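Local structure of tumor necrosis factor-inducible gene 6 protein (Homo sapiens, 2PF5) at residues A49-K54 with E86-Y91. The protein binds hyaluronan and other matrix components through its Link module, the domain described here, and transfers heavy chains from inter-alpha-inhibitor to hyaluronan during matrix remodelling. Numbering follows the deposited sequence.
Sequences AGWMAK and ERWDAY
W88 turns the edge of its indole to one face of W51 in a T-shaped pair, the two five-membered rings lying 5.1 Å apart between centroids with their planes at 75°. Its CG stands anti to the carbonyl carbon, beside the backbone N (chi1 -65°), on the side of W51. CD1 makes the closest approach, 3.6 Å from CE2 of W51 and displaced toward the rim of that ring. E86 helps set the rotation of W88: its carboxylate OE1, also salt-bridged to R81, accepts a nearly straight bond from W88 NE1 at 2.9 Å, close to the indole plane. The carbonyl O of E86 meets the edge of W51 in plane, but the bond it takes from W51 NE1 is weak, and the stronger partner of that N-H is the carbonyl of L14. On the six-membered side of W88, CB of A49 packs at 3.5 Å from CE3. W51 belongs to a parallel strand pairing near the centre of the Link module, and W88 lies just before the partner strand, 89-93. Three backbone bonds join the two: D89 N to A49 O, W51 N to D89 O and Y91 N to W51 O; 50-51 also pairs antiparallel with 56-61. Y91 turns its ring edge to the G50 backbone, CE1 3.6 Å from G50 N, and its OH bonds to the carbonyl of A48.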
ATOM      1  N   ALA A  49       3.208   0.883   6.553  1.00 20.01           N
ATOM      2  CA  ALA A  49       3.132   1.855   5.479  1.00 19.35           C
ATOM      3  C   ALA A  49       3.483   1.143   4.168  1.00 19.27           C
ATOM      4  O   ALA A  49       4.448   0.359   4.119  1.00 20.69           O
ATOM      5  CB  ALA A  49       4.117   3.014   5.755  1.00 19.49           C
ATOM      6  N   GLY A  50       2.727   1.429   3.121  1.00 18.66           N
ATOM      7  CA  GLY A  50       2.989   0.877   1.809  1.00 19.16           C
ATOM      8  C   GLY A  50       2.743   1.852   0.680  1.00 19.71           C
ATOM      9  O   GLY A  50       1.886   2.720   0.782  1.00 19.59           O
ATOM     10  N   TRP A  51       3.467   1.652  -0.426  1.00 20.38           N
ATOM     11  CA  TRP A  51       3.186   2.321  -1.690  1.00 20.32           C
ATOM     12  C   TRP A  51       1.777   1.993  -2.224  1.00 20.80           C
ATOM     13  O   TRP A  51       1.285   0.856  -2.116  1.00 20.75           O
ATOM     14  CB  TRP A  51       4.211   1.918  -2.762  1.00 19.40           C
ATOM     15  CG  TRP A  51       5.635   2.360  -2.466  1.00 20.14           C
ATOM     16  CD1 TRP A  51       6.675   1.574  -2.039  1.00 18.15           C
ATOM     17  CD2 TRP A  51       6.159   3.691  -2.613  1.00 17.43           C
ATOM     18  NE1 TRP A  51       7.823   2.355  -1.901  1.00 18.34           N
ATOM     19  CE2 TRP A  51       7.522   3.651  -2.248  1.00 19.32           C
ATOM     20  CE3 TRP A  51       5.598   4.915  -3.017  1.00 17.30           C
ATOM     21  CZ2 TRP A  51       8.357   4.798  -2.294  1.00 16.94           C
ATOM     22  CZ3 TRP A  51       6.415   6.073  -3.030  1.00 18.43           C
ATOM     23  CH2 TRP A  51       7.789   5.992  -2.679  1.00 17.83           C
ATOM     24  N   MET A  52       1.165   3.005  -2.822  1.00 20.64           N
ATOM     25  CA  MET A  52      -0.112   2.851  -3.506  1.00 21.82           C
ATOM     26  C   MET A  52      -0.100   3.702  -4.761  1.00 20.73           C
ATOM     27  O   MET A  52       0.923   4.296  -5.087  1.00 21.04           O
ATOM     28  CB  MET A  52      -1.287   3.145  -2.540  1.00 21.54           C
ATOM     29  CG  MET A  52      -1.489   4.618  -2.220  1.00 23.85           C
ATOM     30  SD  MET A  52      -2.707   4.939  -0.883  1.00 25.30           S
ATOM     31  CE  MET A  52      -1.670   4.645   0.477  1.00 12.77           C
ATOM     32  N   ALA A  53      -1.221   3.765  -5.482  1.00 20.30           N
ATOM     33  CA  ALA A  53      -1.252   4.456  -6.757  1.00 20.44           C
ATOM     34  C   ALA A  53      -0.750   5.909  -6.628  1.00 19.62           C
ATOM     35  O   ALA A  53      -0.939   6.589  -5.611  1.00 19.32           O
ATOM     36  CB  ALA A  53      -2.635   4.429  -7.354  1.00 20.27           C
ATOM     37  N   LYS A  54      -0.071   6.357  -7.673  1.00 19.18           N
ATOM     38  CA  LYS A  54       0.402   7.734  -7.783  1.00 22.19           C
ATOM     39  C   LYS A  54       1.646   8.027  -6.941  1.00 20.93           C
ATOM     40  O   LYS A  54       2.090   9.150  -6.863  1.00 21.66           O
ATOM     41  CB  LYS A  54      -0.708   8.727  -7.443  1.00 21.24           C
ATOM     42  CG  LYS A  54      -1.809   8.835  -8.460  1.00 24.43           C
ATOM     43  CD  LYS A  54      -2.756   9.959  -8.116  1.00 25.40           C
ATOM     44  CE  LYS A  54      -2.146  11.328  -8.444  1.00 32.38           C
ATOM     45  NZ  LYS A  54      -2.523  12.466  -7.528  1.00 29.02           N
ATOM     46  N   GLU A  86      12.532   5.471  -1.812  1.00 18.20           N
ATOM     47  CA  GLU A  86      12.247   5.104  -0.427  1.00 18.22           C
ATOM     48  C   GLU A  86      11.741   3.660  -0.431  1.00 18.07           C
ATOM     49  O   GLU A  86      11.115   3.219  -1.427  1.00 19.13           O
ATOM     50  CB  GLU A  86      11.188   6.024   0.185  1.00 17.77           C
ATOM     51  CG  GLU A  86      11.727   7.438   0.530  1.00 17.13           C
ATOM     52  CD  GLU A  86      10.640   8.333   1.118  1.00 17.91           C
ATOM     53  OE1 GLU A  86       9.481   7.844   1.281  1.00 18.41           O
ATOM     54  OE2 GLU A  86      10.926   9.521   1.397  1.00 15.05           O
ATOM     55  N   ARG A  87      11.978   2.928   0.652  1.00 17.94           N
ATOM     56  CA  ARG A  87      11.567   1.503   0.721  1.00 18.03           C
ATOM     57  C   ARG A  87      10.434   1.295   1.745  1.00 17.99           C
ATOM     58  O   ARG A  87      10.567   1.601   2.928  1.00 17.39           O
ATOM     59  CB  ARG A  87      12.766   0.584   1.016  1.00 18.12           C
ATOM     60  CG  ARG A  87      13.852   0.659  -0.058  1.00 18.02           C
ATOM     61  CD  ARG A  87      15.103  -0.011   0.434  1.00 22.81           C
ATOM     62  NE  ARG A  87      15.106  -1.377  -0.059  1.00 26.58           N
ATOM     63  CZ  ARG A  87      15.919  -2.347   0.355  1.00 28.08           C
ATOM     64  NH1 ARG A  87      15.815  -3.538  -0.210  1.00 29.68           N
ATOM     65  NH2 ARG A  87      16.807  -2.148   1.329  1.00 26.96           N
ATOM     66  N   TRP A  88       9.307   0.790   1.252  1.00 18.25           N
ATOM     67  CA  TRP A  88       8.107   0.622   2.059  1.00 18.52           C
ATOM     68  C   TRP A  88       7.511  -0.734   1.669  1.00 19.07           C
ATOM     69  O   TRP A  88       8.129  -1.508   0.948  1.00 18.18           O
ATOM     70  CB  TRP A  88       7.106   1.742   1.755  1.00 18.28           C
ATOM     71  CG  TRP A  88       7.580   3.174   2.150  1.00 18.98           C
ATOM     72  CD1 TRP A  88       7.958   4.187   1.302  1.00 18.61           C
ATOM     73  CD2 TRP A  88       7.714   3.695   3.480  1.00 18.08           C
ATOM     74  NE1 TRP A  88       8.285   5.327   2.024  1.00 15.47           N
ATOM     75  CE2 TRP A  88       8.152   5.049   3.362  1.00 19.43           C
ATOM     76  CE3 TRP A  88       7.491   3.165   4.761  1.00 18.30           C
ATOM     77  CZ2 TRP A  88       8.356   5.871   4.480  1.00 19.40           C
ATOM     78  CZ3 TRP A  88       7.715   3.973   5.877  1.00 19.47           C
ATOM     79  CH2 TRP A  88       8.135   5.323   5.729  1.00 20.36           C
ATOM     80  N   ASP A  89       6.280  -1.006   2.099  1.00 20.04           N
ATOM     81  CA  ASP A  89       5.608  -2.187   1.596  1.00 19.95           C
ATOM     82  C   ASP A  89       4.773  -1.788   0.369  1.00 19.91           C
ATOM     83  O   ASP A  89       5.018  -0.738  -0.251  1.00 20.17           O
ATOM     84  CB  ASP A  89       4.784  -2.829   2.733  1.00 20.25           C
ATOM     85  CG  ASP A  89       5.658  -3.483   3.793  1.00 19.78           C
ATOM     86  OD1 ASP A  89       6.856  -3.801   3.540  1.00 18.43           O
ATOM     87  OD2 ASP A  89       5.133  -3.702   4.905  1.00 20.32           O
ATOM     88  N   ALA A  90       3.769  -2.597   0.025  1.00 18.82           N
ATOM     89  CA  ALA A  90       2.913  -2.321  -1.122  1.00 18.23           C
ATOM     90  C   ALA A  90       1.459  -2.639  -0.759  1.00 18.01           C
ATOM     91  O   ALA A  90       1.198  -3.605  -0.053  1.00 18.47           O
ATOM     92  CB  ALA A  90       3.341  -3.166  -2.322  1.00 17.73           C
ATOM     93  N   TYR A  91       0.542  -1.815  -1.252  1.00 18.05           N
ATOM     94  CA  TYR A  91      -0.901  -2.104  -1.222  1.00 18.49           C
ATOM     95  C   TYR A  91      -1.354  -2.358  -2.643  1.00 18.73           C
ATOM     96  O   TYR A  91      -1.265  -1.470  -3.502  1.00 19.44           O
ATOM     97  CB  TYR A  91      -1.712  -0.971  -0.539  1.00 18.01           C
ATOM     98  CG  TYR A  91      -1.512  -1.060   0.932  1.00 19.36           C
ATOM     99  CD1 TYR A  91      -0.592  -0.224   1.567  1.00 18.36           C
ATOM    100  CD2 TYR A  91      -2.166  -2.058   1.697  1.00 18.56           C
ATOM    101  CE1 TYR A  91      -0.355  -0.330   2.944  1.00 20.32           C
ATOM    102  CE2 TYR A  91      -1.926  -2.186   3.067  1.00 18.94           C
ATOM    103  CZ  TYR A  91      -1.011  -1.303   3.681  1.00 19.58           C
ATOM    104  OH  TYR A  91      -0.739  -1.401   5.026  1.00 16.33           O
TER